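Glutathione S-transferase (Vibrio parahaemolyticus, PDB 7MIQ) probably catalyses, as a transferase of the Gtt2 class, the conjugation of reduced glutathione to electrophilic compounds. Local coordinates at residues A[13-18]-A[68-73]; A[20-25]-A[75-80]; A[144-149]-A[187-192]. All coordinates share one frame; numbering follows the deposited sequence.

Interaction 1. Residues A[13-18]-A[68-73]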
ATOM      1  N   LYS A  13      16.549  -3.819  -2.207  1.00 13.14           N
ATOM      2  CA  LYS A  13      17.284  -2.682  -1.658  1.00 14.68           C
ATOM      3  C   LYS A  13      16.438  -1.886  -0.670  1.00 17.54           C
ATOM      4  O   LYS A  13      16.984  -1.242   0.232  1.00 16.91           O
ATOM      5  CB  LYS A  13      17.772  -1.766  -2.784  1.00 16.84           C
ATOM      6  CG  LYS A  13      18.955  -2.311  -3.578  1.00 18.25           C
ATOM      7  CD  LYS A  13      20.162  -2.560  -2.684  1.00 19.72           C
ATOM      8  CE  LYS A  13      21.370  -2.990  -3.501  1.00 26.77           C
ATOM      9  NZ  LYS A  13      22.579  -3.185  -2.657  1.00 28.99           N
ATOM     10  N   ARG A  14      15.112  -1.894  -0.832  1.00 15.83           N
ATOM     11  CA  ARG A  14      14.259  -1.234   0.152  1.00 13.06           C
ATOM     12  C   ARG A  14      14.476  -1.826   1.538  1.00 15.36           C
ATOM     13  O   ARG A  14      14.536  -1.095   2.535  1.00 16.36           O
ATOM     14  CB  ARG A  14      12.789  -1.347  -0.254  1.00 15.23           C
ATOM     15  CG  ARG A  14      12.410  -0.519  -1.477  1.00 15.46           C
ATOM     16  CD  ARG A  14      10.963  -0.768  -1.874  1.00 18.84           C
ATOM     17  NE  ARG A  14      10.023  -0.054  -1.017  1.00 15.14           N
ATOM     18  CZ  ARG A  14       8.705  -0.109  -1.150  1.00 17.53           C
ATOM     19  NH1 ARG A  14       8.134  -0.866  -2.073  1.00 19.24           N
ATOM     20  NH2 ARG A  14       7.940   0.613  -0.336  1.00 16.59           N
ATOM     21  N   VAL A  15      14.610  -3.150   1.617  1.00 12.75           N
ATOM     22  CA  VAL A  15      14.847  -3.808   2.897  1.00 13.86           C
ATOM     23  C   VAL A  15      16.280  -3.595   3.364  1.00 14.90           C
ATOM     24  O   VAL A  15      16.529  -3.385   4.558  1.00 15.14           O
ATOM     25  CB  VAL A  15      14.504  -5.306   2.786  1.00 12.18           C
ATOM     26  CG1 VAL A  15      14.852  -6.038   4.086  1.00 13.44           C
ATOM     27  CG2 VAL A  15      13.032  -5.484   2.438  1.00 11.01           C
ATOM     28  N   SER A  16      17.243  -3.652   2.435  1.00 14.86           N
ATOM     29  CA  SER A  16      18.652  -3.519   2.806  1.00 15.07           C
ATOM     30  C   SER A  16      18.939  -2.162   3.437  1.00 16.13           C
ATOM     31  O   SER A  16      19.659  -2.077   4.440  1.00 16.98           O
ATOM     32  CB  SER A  16      19.548  -3.725   1.581  1.00 20.26           C
ATOM     33  OG  SER A  16      19.533  -5.072   1.147  1.00 26.67           O
ATOM     34  N   ILE A  17      18.401  -1.088   2.857  1.00 15.95           N
ATOM     35  CA  ILE A  17      18.621   0.246   3.410  1.00 13.91           C
ATOM     36  C   ILE A  17      17.980   0.365   4.788  1.00 15.42           C
ATOM     37  O   ILE A  17      18.575   0.916   5.723  1.00 12.77           O
ATOM     38  CB  ILE A  17      18.083   1.311   2.439  1.00 17.83           C
ATOM     39  CG1 ILE A  17      18.869   1.283   1.125  1.00 17.92           C
ATOM     40  CG2 ILE A  17      18.133   2.698   3.071  1.00 12.94           C
ATOM     41  CD1 ILE A  17      18.206   2.093   0.017  1.00 16.15           C
ATOM     42  N   PHE A  18      16.755  -0.151   4.931  1.00 15.79           N
ATOM     43  CA  PHE A  18      16.067  -0.119   6.219  1.00 16.42           C
ATOM     44  C   PHE A  18      16.865  -0.859   7.286  1.00 17.45           C
ATOM     45  O   PHE A  18      17.029  -0.367   8.409  1.00 13.91           O
ATOM     46  CB  PHE A  18      14.676  -0.734   6.059  1.00 15.43           C
ATOM     47  CG  PHE A  18      13.761  -0.509   7.232  1.00 14.71           C
ATOM     48  CD1 PHE A  18      13.844  -1.309   8.361  1.00 15.27           C
ATOM     49  CD2 PHE A  18      12.797   0.483   7.189  1.00 15.36           C
ATOM     50  CE1 PHE A  18      12.989  -1.109   9.435  1.00 16.78           C
ATOM     51  CE2 PHE A  18      11.938   0.690   8.257  1.00 15.41           C
ATOM     52  CZ  PHE A  18      12.036  -0.105   9.383  1.00 15.20           C
ATOM     53  N   ALA A  68       6.306  -5.043   4.684  1.00 12.83           N
ATOM     54  CA  ALA A  68       5.970  -5.964   5.769  1.00 12.92           C
ATOM     55  C   ALA A  68       7.225  -6.543   6.411  1.00 15.77           C
ATOM     56  O   ALA A  68       7.276  -6.737   7.634  1.00 13.29           O
ATOM     57  CB  ALA A  68       5.067  -7.081   5.244  1.00 14.59           C
ATOM     58  N   ILE A  69       8.244  -6.834   5.599  1.00 12.57           N
ATOM     59  CA  ILE A  69       9.527  -7.282   6.137  1.00 12.90           C
ATOM     60  C   ILE A  69      10.141  -6.195   7.010  1.00 13.49           C
ATOM     61  O   ILE A  69      10.638  -6.469   8.109  1.00 13.06           O
ATOM     62  CB  ILE A  69      10.469  -7.695   4.990  1.00 10.96           C
ATOM     63  CG1 ILE A  69       9.930  -8.943   4.282  1.00 14.60           C
ATOM     64  CG2 ILE A  69      11.884  -7.929   5.509  1.00 12.84           C
ATOM     65  CD1 ILE A  69      10.651  -9.271   2.975  1.00 15.28           C
ATOM     66  N   CYS A  70      10.101  -4.943   6.543  1.00 11.74           N
ATOM     67  CA  CYS A  70      10.649  -3.841   7.330  1.00 11.70           C
ATOM     68  C   CYS A  70       9.897  -3.663   8.644  1.00 15.01           C
ATOM     69  O   CYS A  70      10.507  -3.363   9.678  1.00 13.48           O
ATOM     70  CB  CYS A  70      10.614  -2.543   6.523  1.00 14.45           C
ATOM     71  SG  CYS A  70      11.742  -2.506   5.104  1.00 15.03           S
ATOM     72  N   ARG A  71       8.570  -3.828   8.626  1.00 14.17           N
ATOM     73  CA  ARG A  71       7.808  -3.680   9.862  1.00 16.07           C
ATOM     74  C   ARG A  71       8.224  -4.725  10.892  1.00 13.90           C
ATOM     75  O   ARG A  71       8.366  -4.413  12.080  1.00 14.89           O
ATOM     76  CB  ARG A  71       6.306  -3.763   9.582  1.00 15.93           C
ATOM     77  CG  ARG A  71       5.454  -3.497  10.826  1.00 18.40           C
ATOM     78  CD  ARG A  71       3.952  -3.455  10.542  1.00 17.00           C
ATOM     79  NE  ARG A  71       3.590  -2.427   9.572  1.00 17.60           N
ATOM     80  CZ  ARG A  71       3.540  -1.127   9.832  1.00 19.71           C
ATOM     81  NH1 ARG A  71       3.853  -0.647  11.025  1.00 15.28           N
ATOM     82  NH2 ARG A  71       3.172  -0.287   8.870  1.00 15.37           N
ATOM     83  N   TYR A  72       8.438  -5.969  10.456  1.00 13.13           N
ATOM     84  CA  TYR A  72       8.901  -6.997  11.385  1.00 14.23           C
ATOM     85  C   TYR A  72      10.302  -6.681  11.895  1.00 17.97           C
ATOM     86  O   TYR A  72      10.573  -6.771  13.101  1.00 17.41           O
ATOM     87  CB  TYR A  72       8.874  -8.376  10.719  1.00 13.35           C
ATOM     88  CG  TYR A  72       9.167  -9.498  11.694  1.00 19.57           C
ATOM     89  CD1 TYR A  72      10.477  -9.883  11.976  1.00 21.82           C
ATOM     90  CD2 TYR A  72       8.135 -10.155  12.351  1.00 13.27           C
ATOM     91  CE1 TYR A  72      10.748 -10.900  12.882  1.00 19.24           C
ATOM     92  CE2 TYR A  72       8.396 -11.174  13.252  1.00 16.46           C
ATOM     93  CZ  TYR A  72       9.702 -11.539  13.515  1.00 19.11           C
ATOM     94  OH  TYR A  72       9.960 -12.546  14.415  1.00 19.14           O
ATOM     95  N   LEU A  73      11.211  -6.313  10.987  1.00 13.40           N
ATOM     96  CA  LEU A  73      12.586  -6.019  11.382  1.00 12.87           C
ATOM     97  C   LEU A  73      12.664  -4.825  12.318  1.00 16.82           C
ATOM     98  O   LEU A  73      13.553  -4.771  13.175  1.00 13.05           O
ATOM     99  CB  LEU A  73      13.445  -5.765  10.145  1.00 15.15           C
ATOM    100  CG  LEU A  73      13.640  -6.943   9.191  1.00 18.26           C
ATOM    101  CD1 LEU A  73      14.316  -6.474   7.901  1.00 17.32           C
ATOM    102  CD2 LEU A  73      14.438  -8.048   9.859  1.00 18.89           C
TER
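Cys70 of helix 66-76 lies over the ring of Phe18, which reaches across from helix 10-22. Its CB stands above the middle of the ring, 3.7 Å from the Phe18 centroid and 6° from the ring normal, a CH-pi contact. The sulfur is shifted toward the root of the side chain: Cys70 SG approaches Phe18 CG to 3.5 Å and meets the ring obliquely, as a Cys sulfur-aromatic contact. Phe18 CG is anti to its own backbone N (chi1 -168°), and further out along the ring CE1 comes within 3.4 Å of Cys70 O.

Val15, three residues earlier, packs against the neighbouring turns of the same partner. Its CG1 branch touches Ile69 CG2 at 3.8 Å and Leu73 CD1 at 3.9 Å, the valine side chain crossing both at about a right angle. The other branch, Val15 CG2, lies 4.2 Å from Cys70 SG, and Cys70 SG also rests 4.0 Å from Arg14 O. The two segments run nearly parallel, their axes 9.7 Å apart and inclined by 19°.

The pair belongs to the thioredoxin-like domain. Helix 162-177 covers Phe18 through Val162 and Ile165, Arg14 forms a salt bridge with Glu102, and on helix 66-76 Arg71 pairs with Glu95 of the second subunit.

No hydrogen bond links the two segments. The buried joint relies on dispersion and on the ring's pi electrons, with the Cys70 thiol set in largely apolar surroundings that would be expected to favour its neutral form.

Interaction 2. Residues A[20-25]-A[75-80]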
ATOM      1  N   LYS A  20      20.075  -1.395   7.382  1.00 15.46           N
ATOM      2  CA  LYS A  20      21.248  -0.601   7.738  1.00 21.03           C
ATOM      3  C   LYS A  20      20.878   0.571   8.638  1.00 18.58           C
ATOM      4  O   LYS A  20      21.613   0.885   9.582  1.00 21.40           O
ATOM      5  CB  LYS A  20      21.957  -0.102   6.479  1.00 22.67           C
ATOM      6  CG  LYS A  20      22.902  -1.107   5.847  1.00 34.85           C
ATOM      7  CD  LYS A  20      23.563  -0.524   4.604  1.00 39.26           C
ATOM      8  CE  LYS A  20      24.537  -1.508   3.979  1.00 53.58           C
ATOM      9  NZ  LYS A  20      25.089  -1.001   2.690  1.00 58.77           N
ATOM     10  N   GLU A  21      19.749   1.235   8.363  1.00 15.50           N
ATOM     11  CA  GLU A  21      19.340   2.376   9.180  1.00 16.49           C
ATOM     12  C   GLU A  21      19.163   1.972  10.640  1.00 21.49           C
ATOM     13  O   GLU A  21      19.629   2.668  11.548  1.00 18.69           O
ATOM     14  CB  GLU A  21      18.045   2.989   8.636  1.00 16.06           C
ATOM     15  CG  GLU A  21      18.211   3.880   7.404  1.00 15.88           C
ATOM     16  CD  GLU A  21      18.893   5.210   7.716  1.00 22.35           C
ATOM     17  OE1 GLU A  21      18.975   5.588   8.906  1.00 21.21           O
ATOM     18  OE2 GLU A  21      19.344   5.878   6.766  1.00 17.27           O
ATOM     19  N   ILE A  22      18.494   0.841  10.889  1.00 18.62           N
ATOM     20  CA  ILE A  22      18.193   0.445  12.262  1.00 21.00           C
ATOM     21  C   ILE A  22      19.323  -0.344  12.907  1.00 24.33           C
ATOM     22  O   ILE A  22      19.216  -0.706  14.087  1.00 22.20           O
ATOM     23  CB  ILE A  22      16.880  -0.362  12.330  1.00 15.69           C
ATOM     24  CG1 ILE A  22      17.023  -1.699  11.596  1.00 18.11           C
ATOM     25  CG2 ILE A  22      15.729   0.457  11.755  1.00 14.10           C
ATOM     26  CD1 ILE A  22      15.762  -2.548  11.646  1.00 13.99           C
ATOM     27  N   GLY A  23      20.402  -0.617  12.180  1.00 23.58           N
ATOM     28  CA  GLY A  23      21.538  -1.296  12.766  1.00 25.56           C
ATOM     29  C   GLY A  23      21.358  -2.781  12.955  1.00 25.10           C
ATOM     30  O   GLY A  23      22.001  -3.368  13.831  1.00 29.52           O
ATOM     31  N   GLY A  24      20.498  -3.411  12.158  1.00 21.23           N
ATOM     32  CA  GLY A  24      20.268  -4.834  12.250  1.00 19.30           C
ATOM     33  C   GLY A  24      21.114  -5.607  11.257  1.00 27.11           C
ATOM     34  O   GLY A  24      21.600  -5.067  10.267  1.00 28.54           O
ATOM     35  N   GLU A  25      21.289  -6.895  11.541  1.00 23.17           N
ATOM     36  CA  GLU A  25      22.066  -7.782  10.682  1.00 31.10           C
ATOM     37  C   GLU A  25      21.315  -9.095  10.526  1.00 31.11           C
ATOM     38  O   GLU A  25      20.934  -9.714  11.523  1.00 26.20           O
ATOM     39  CB  GLU A  25      23.461  -8.035  11.260  1.00 38.11           C
ATOM     40  CG  GLU A  25      24.334  -8.936  10.401  1.00 51.11           C
ATOM     41  CD  GLU A  25      25.676  -9.225  11.042  1.00 72.14           C
ATOM     42  OE1 GLU A  25      25.895  -8.783  12.190  1.00 88.40           O
ATOM     43  OE2 GLU A  25      26.513  -9.894  10.399  1.00 77.80           O
ATOM     44  N   GLU A  75      10.677  -4.136  14.722  1.00 17.84           N
ATOM     45  CA  GLU A  75      10.472  -4.651  16.068  1.00 21.42           C
ATOM     46  C   GLU A  75      11.527  -5.671  16.467  1.00 20.52           C
ATOM     47  O   GLU A  75      11.768  -5.860  17.664  1.00 19.73           O
ATOM     48  CB  GLU A  75       9.079  -5.271  16.188  1.00 19.47           C
ATOM     49  CG  GLU A  75       7.955  -4.283  15.953  1.00 24.28           C
ATOM     50  CD  GLU A  75       6.589  -4.877  16.227  1.00 21.44           C
ATOM     51  OE1 GLU A  75       6.417  -5.513  17.288  1.00 22.81           O
ATOM     52  OE2 GLU A  75       5.690  -4.715  15.378  1.00 18.50           O
ATOM     53  N   ALA A  76      12.161  -6.326  15.492  1.00 17.80           N
ATOM     54  CA  ALA A  76      13.178  -7.322  15.807  1.00 18.90           C
ATOM     55  C   ALA A  76      14.468  -6.679  16.298  1.00 24.71           C
ATOM     56  O   ALA A  76      15.152  -7.249  17.154  1.00 21.88           O
ATOM     57  CB  ALA A  76      13.456  -8.197  14.586  1.00 16.08           C
ATOM     58  N   PHE A  77      14.815  -5.502  15.782  1.00 19.11           N
ATOM     59  CA  PHE A  77      16.037  -4.797  16.170  1.00 20.10           C
ATOM     60  C   PHE A  77      15.643  -3.464  16.793  1.00 19.57           C
ATOM     61  O   PHE A  77      15.390  -2.489  16.076  1.00 22.88           O
ATOM     62  CB  PHE A  77      16.964  -4.609  14.970  1.00 16.13           C
ATOM     63  CG  PHE A  77      17.374  -5.899  14.332  1.00 21.82           C
ATOM     64  CD1 PHE A  77      18.375  -6.675  14.893  1.00 24.45           C
ATOM     65  CD2 PHE A  77      16.744  -6.350  13.185  1.00 18.57           C
ATOM     66  CE1 PHE A  77      18.748  -7.874  14.319  1.00 25.62           C
ATOM     67  CE2 PHE A  77      17.114  -7.547  12.600  1.00 24.32           C
ATOM     68  CZ  PHE A  77      18.117  -8.311  13.169  1.00 27.33           C
ATOM     69  N   GLU A  78      15.595  -3.427  18.124  1.00 23.51           N
ATOM     70  CA  GLU A  78      15.230  -2.211  18.839  1.00 23.22           C
ATOM     71  C   GLU A  78      16.117  -1.048  18.411  1.00 30.11           C
ATOM     72  O   GLU A  78      17.342  -1.182  18.325  1.00 25.18           O
ATOM     73  CB  GLU A  78      15.340  -2.435  20.348  1.00 35.34           C
ATOM     74  CG  GLU A  78      14.984  -1.215  21.182  1.00 49.96           C
ATOM     75  CD  GLU A  78      14.939  -1.516  22.667  1.00 70.23           C
ATOM     76  OE1 GLU A  78      15.428  -2.592  23.074  1.00 60.51           O
ATOM     77  OE2 GLU A  78      14.409  -0.678  23.428  1.00 90.80           O
ATOM     78  N   ASN A  79      15.488   0.091  18.132  1.00 26.24           N
ATOM     79  CA  ASN A  79      16.183   1.265  17.629  1.00 22.00           C
ATOM     80  C   ASN A  79      15.340   2.487  17.960  1.00 18.50           C
ATOM     81  O   ASN A  79      14.154   2.372  18.275  1.00 22.08           O
ATOM     82  CB  ASN A  79      16.421   1.169  16.120  1.00 20.71           C
ATOM     83  CG  ASN A  79      15.132   1.272  15.326  1.00 20.01           C
ATOM     84  OD1 ASN A  79      14.715   2.364  14.942  1.00 19.54           O
ATOM     85  ND2 ASN A  79      14.485   0.136  15.093  1.00 17.10           N
ATOM     86  N   ASP A  80      15.961   3.665  17.875  1.00 20.52           N
ATOM     87  CA  ASP A  80      15.273   4.910  18.200  1.00 20.85           C
ATOM     88  C   ASP A  80      15.049   5.793  16.974  1.00 22.64           C
ATOM     89  O   ASP A  80      14.840   7.003  17.117  1.00 24.20           O
ATOM     90  CB  ASP A  80      16.035   5.679  19.281  1.00 31.95           C
ATOM     91  CG  ASP A  80      17.313   6.306  18.763  1.00 43.94           C
ATOM     92  OD1 ASP A  80      17.950   5.715  17.864  1.00 50.98           O
ATOM     93  OD2 ASP A  80      17.679   7.395  19.257  1.00 54.12           O
TER
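The ring of Phe77 lies flat against the backbone at Gly24, and this CH-pi contact is the main aromatic element of the joint. Gly24 CA is 3.7 Å from the Phe77 centroid and 12° off the ring normal, with Glu25 N over the same face. Further along the ring, Phe77 CZ comes within 3.6 Å of Glu25 O. The absence of a side chain on Gly24 lets the ring come this close to the main chain.

Van der Waals packing centres on Ile22. Its CG1 occupies the crowded position between backbone N and carbonyl carbon (chi1 66°), and CD1 touches Phe77 CB at 4.1 Å, the two side chains crossing at about a right angle. The other branch sets a methyl against an amide: Ile22 CG2 lies 3.6 Å from Asn79 ND2 and also touches CG of that group.

No polar bond crosses between the segments. Asn79 ND2 donates to Phe77 O over 2.9 Å in an almost straight bond (174°), with the acceptor in the amide plane; just outside the segment, Asp74 also accepts from ND2, while OD1 accepts from Leu81 N. Across the joint, Gly23 closes helix 10-22 in a Schellman motif.

Two helix exits of the thioredoxin-like domain are thus matched without any hydrogen bond between them: the Asn79 amide is satisfied on its own side of the contact and meets Ile22 by van der Waals contact.

Interaction 3. Residues A[144-149]-A[187-192]. Unlike the reference sequence in segment 144-149: Thr147 (reference Gln).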
ATOM      1  N   THR A 144       3.738  17.692  -6.931  1.00 23.15           N
ATOM      2  CA  THR A 144       3.168  17.486  -5.603  1.00 24.47           C
ATOM      3  C   THR A 144       4.249  17.133  -4.590  1.00 20.36           C
ATOM      4  O   THR A 144       4.234  17.625  -3.454  1.00 23.61           O
ATOM      5  CB  THR A 144       2.105  16.387  -5.655  1.00 25.58           C
ATOM      6  OG1 THR A 144       1.093  16.744  -6.602  1.00 29.14           O
ATOM      7  CG2 THR A 144       1.470  16.188  -4.288  1.00 25.86           C
ATOM      8  N   LEU A 145       5.196  16.279  -4.982  1.00 18.61           N
ATOM      9  CA  LEU A 145       6.288  15.925  -4.081  1.00 21.45           C
ATOM     10  C   LEU A 145       7.212  17.113  -3.836  1.00 17.80           C
ATOM     11  O   LEU A 145       7.667  17.329  -2.707  1.00 17.70           O
ATOM     12  CB  LEU A 145       7.075  14.746  -4.651  1.00 16.39           C
ATOM     13  CG  LEU A 145       8.199  14.200  -3.772  1.00 17.16           C
ATOM     14  CD1 LEU A 145       7.660  13.783  -2.411  1.00 20.82           C
ATOM     15  CD2 LEU A 145       8.888  13.024  -4.470  1.00 15.12           C
ATOM     16  N   ASP A 146       7.511  17.883  -4.882  1.00 18.55           N
ATOM     17  CA  ASP A 146       8.382  19.042  -4.712  1.00 20.25           C
ATOM     18  C   ASP A 146       7.753  20.077  -3.787  1.00 19.11           C
ATOM     19  O   ASP A 146       8.438  20.663  -2.941  1.00 20.73           O
ATOM     20  CB  ASP A 146       8.702  19.661  -6.070  1.00 21.34           C
ATOM     21  CG  ASP A 146       9.722  20.776  -5.971  1.00 28.45           C
ATOM     22  OD1 ASP A 146      10.933  20.474  -5.896  1.00 23.85           O
ATOM     23  OD2 ASP A 146       9.313  21.953  -5.953  1.00 28.65           O
ATOM     24  N   THR A 147       6.448  20.320  -3.932  1.00 23.13           N
ATOM     25  CA  THR A 147       5.785  21.282  -3.056  1.00 18.72           C
ATOM     26  C   THR A 147       5.802  20.803  -1.611  1.00 19.75           C
ATOM     27  O   THR A 147       6.031  21.595  -0.688  1.00 19.18           O
ATOM     28  CB  THR A 147       4.354  21.536  -3.531  1.00 26.92           C
ATOM     29  OG1 THR A 147       4.387  22.143  -4.830  1.00 29.54           O
ATOM     30  CG2 THR A 147       3.625  22.465  -2.569  1.00 30.95           C
ATOM     31  N   ARG A 148       5.589  19.502  -1.396  1.00 20.29           N
ATOM     32  CA  ARG A 148       5.692  18.943  -0.054  1.00 23.20           C
ATOM     33  C   ARG A 148       7.078  19.181   0.534  1.00 23.55           C
ATOM     34  O   ARG A 148       7.212  19.610   1.686  1.00 21.88           O
ATOM     35  CB  ARG A 148       5.363  17.447  -0.084  1.00 21.44           C
ATOM     36  CG  ARG A 148       5.592  16.732   1.237  1.00 21.52           C
ATOM     37  CD  ARG A 148       4.790  17.363   2.367  1.00 17.66           C
ATOM     38  NE  ARG A 148       4.886  16.580   3.594  1.00 18.23           N
ATOM     39  CZ  ARG A 148       4.375  16.947   4.760  1.00 21.30           C
ATOM     40  NH1 ARG A 148       3.733  18.095   4.906  1.00 21.67           N
ATOM     41  NH2 ARG A 148       4.514  16.143   5.811  1.00 23.35           N
ATOM     42  N   LEU A 149       8.128  18.925  -0.246  1.00 17.17           N
ATOM     43  CA  LEU A 149       9.481  19.081   0.272  1.00 19.02           C
ATOM     44  C   LEU A 149       9.923  20.538   0.367  1.00 23.81           C
ATOM     45  O   LEU A 149      11.011  20.805   0.890  1.00 22.35           O
ATOM     46  CB  LEU A 149      10.465  18.273  -0.579  1.00 17.79           C
ATOM     47  CG  LEU A 149      10.255  16.760  -0.416  1.00 16.38           C
ATOM     48  CD1 LEU A 149      11.044  15.964  -1.447  1.00 18.31           C
ATOM     49  CD2 LEU A 149      10.622  16.324   0.999  1.00 15.50           C
ATOM     50  N   PRO A 187      13.751  21.691  -7.373  1.00 21.38           N
ATOM     51  CA  PRO A 187      14.882  21.912  -6.459  1.00 19.04           C
ATOM     52  C   PRO A 187      14.656  21.363  -5.067  1.00 16.76           C
ATOM     53  O   PRO A 187      15.630  21.020  -4.385  1.00 18.13           O
ATOM     54  CB  PRO A 187      15.024  23.444  -6.432  1.00 20.93           C
ATOM     55  CG  PRO A 187      14.260  23.938  -7.620  1.00 28.58           C
ATOM     56  CD  PRO A 187      13.162  22.953  -7.852  1.00 22.80           C
ATOM     57  N   ASN A 188      13.404  21.283  -4.614  1.00 16.54           N
ATOM     58  CA  ASN A 188      13.138  20.770  -3.276  1.00 18.47           C
ATOM     59  C   ASN A 188      13.300  19.256  -3.225  1.00 16.43           C
ATOM     60  O   ASN A 188      13.813  18.716  -2.239  1.00 15.95           O
ATOM     61  CB  ASN A 188      11.741  21.199  -2.832  1.00 19.75           C
ATOM     62  CG  ASN A 188      11.599  22.713  -2.771  1.00 23.50           C
ATOM     63  OD1 ASN A 188      10.861  23.316  -3.551  1.00 25.68           O
ATOM     64  ND2 ASN A 188      12.323  23.332  -1.851  1.00 17.53           N
ATOM     65  N   ILE A 189      12.879  18.552  -4.278  1.00 16.39           N
ATOM     66  CA  ILE A 189      13.237  17.140  -4.394  1.00 15.29           C
ATOM     67  C   ILE A 189      14.752  16.989  -4.430  1.00 16.73           C
ATOM     68  O   ILE A 189      15.320  16.103  -3.782  1.00 17.09           O
ATOM     69  CB  ILE A 189      12.581  16.513  -5.636  1.00 18.10           C
ATOM     70  CG1 ILE A 189      11.060  16.659  -5.579  1.00 17.65           C
ATOM     71  CG2 ILE A 189      12.988  15.042  -5.771  1.00 17.15           C
ATOM     72  CD1 ILE A 189      10.341  16.086  -6.797  1.00 21.68           C
ATOM     73  N   ALA A 190      15.429  17.863  -5.176  1.00 17.20           N
ATOM     74  CA  ALA A 190      16.881  17.773  -5.280  1.00 16.71           C
ATOM     75  C   ALA A 190      17.538  17.992  -3.921  1.00 16.03           C
ATOM     76  O   ALA A 190      18.414  17.220  -3.515  1.00 17.75           O
ATOM     77  CB  ALA A 190      17.393  18.780  -6.310  1.00 16.95           C
ATOM     78  N   ARG A 191      17.118  19.041  -3.205  1.00 15.08           N
ATOM     79  CA  ARG A 191      17.615  19.294  -1.851  1.00 15.33           C
ATOM     80  C   ARG A 191      17.441  18.069  -0.964  1.00 15.10           C
ATOM     81  O   ARG A 191      18.384  17.625  -0.298  1.00 17.14           O
ATOM     82  CB  ARG A 191      16.875  20.495  -1.246  1.00 17.41           C
ATOM     83  CG  ARG A 191      17.342  20.955   0.143  1.00 21.17           C
ATOM     84  CD  ARG A 191      16.731  20.157   1.311  1.00 20.97           C
ATOM     85  NE  ARG A 191      15.272  20.113   1.290  1.00 20.26           N
ATOM     86  CZ  ARG A 191      14.541  19.283   2.022  1.00 20.66           C
ATOM     87  NH1 ARG A 191      15.101  18.404   2.838  1.00 20.76           N
ATOM     88  NH2 ARG A 191      13.213  19.330   1.929  1.00 19.36           N
ATOM     89  N   TRP A 192      16.218  17.543  -0.912  1.00 17.92           N
ATOM     90  CA  TRP A 192      15.933  16.375  -0.085  1.00 15.52           C
ATOM     91  C   TRP A 192      16.747  15.171  -0.539  1.00 15.45           C
ATOM     92  O   TRP A 192      17.315  14.447   0.287  1.00 16.36           O
ATOM     93  CB  TRP A 192      14.430  16.084  -0.126  1.00 15.98           C
ATOM     94  CG  TRP A 192      14.025  14.682   0.248  1.00 15.10           C
ATOM     95  CD1 TRP A 192      13.754  14.207   1.500  1.00 17.19           C
ATOM     96  CD2 TRP A 192      13.819  13.584  -0.651  1.00 13.58           C
ATOM     97  NE1 TRP A 192      13.407  12.876   1.437  1.00 17.97           N
ATOM     98  CE2 TRP A 192      13.438  12.472   0.127  1.00 16.46           C
ATOM     99  CE3 TRP A 192      13.923  13.435  -2.039  1.00 18.57           C
ATOM    100  CZ2 TRP A 192      13.168  11.223  -0.437  1.00 15.98           C
ATOM    101  CZ3 TRP A 192      13.649  12.197  -2.599  1.00 13.63           C
ATOM    102  CH2 TRP A 192      13.274  11.108  -1.798  1.00 16.46           C
TER
HETATM  103  O   HOH W   1      13.911  22.255   0.126  1.00 21.58           O
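Leu149 fits as a knob among Asn188, Ile189, Arg191 and Trp192, in a mixed apolar and polar helix-helix contact of the all-helical C-terminal domain. Near its C-terminal end, helix 127-151 meets the start of helix 187-196; the axes of the two segments come within 7.8 Å of each other at a crossing angle of 64°.

The leucine's two methyls share the indole of Trp192. Leu149 CD1 touches Trp192 CB at 3.6 Å and reaches the ring obliquely, while CD2 makes an off-centre CH-pi contact with the five-membered ring. Alongside, Leu145 CD2 meets Ile189 CD1 at 4.1 Å, these side chains crossing at about a right angle.

Polar bonds flank this packing. Asp146 CG is anti to its backbone N (chi1 -174°), and its OD1 receives two N-H groups, of Asn188 and Ile189, in the opening turn of helix 187-196. Ile189 N donates to Asp146 OD1 over 3.2 Å at 158°, on the anti side and somewhat out of the carboxylate plane; the bond from Asn188 N is shorter, 2.9 Å, but bent and weak. The positive end of the helix dipole would be expected to favour the charged carboxylate here. At the other flank, Arg191 NH2 donates to a lone pair of Leu149 O over 2.8 Å, within both the carbonyl and the guanidinium planes. Water 1 accepts from Arg191 NE at 2.8 Å and donates weakly to the same oxygen.

Arg191 NH1 also binds Glu153 O, tying in the chain that follows helix 127-151. Ile171 of helix 162-177 backs Leu145, Ile189 and Trp192, and Asp164 of that helix accepts from Trp192 NE1, so three helices converge here.

In the fold
Interactions 1 and 2 join the same two helices, 10-22 and 66-76: the first lies in their buried middle, the second at the surface where both helices end. Their centres are 10 Å apart, and they touch where Ile22 CD1 packs on Leu73 O. Both use a phenylalanine ring and no hydrogen bond across the contact, although the ring meets a cysteine side chain inside and glycine backbone outside. Interaction 3, about 24 Å from interaction 1 between centres and across the centre of the chain, is partly buried in the C-terminal domain. There, direct hydrogen bonds and a water join the apolar packing, and the second subunit, which borders the other two, makes no contact.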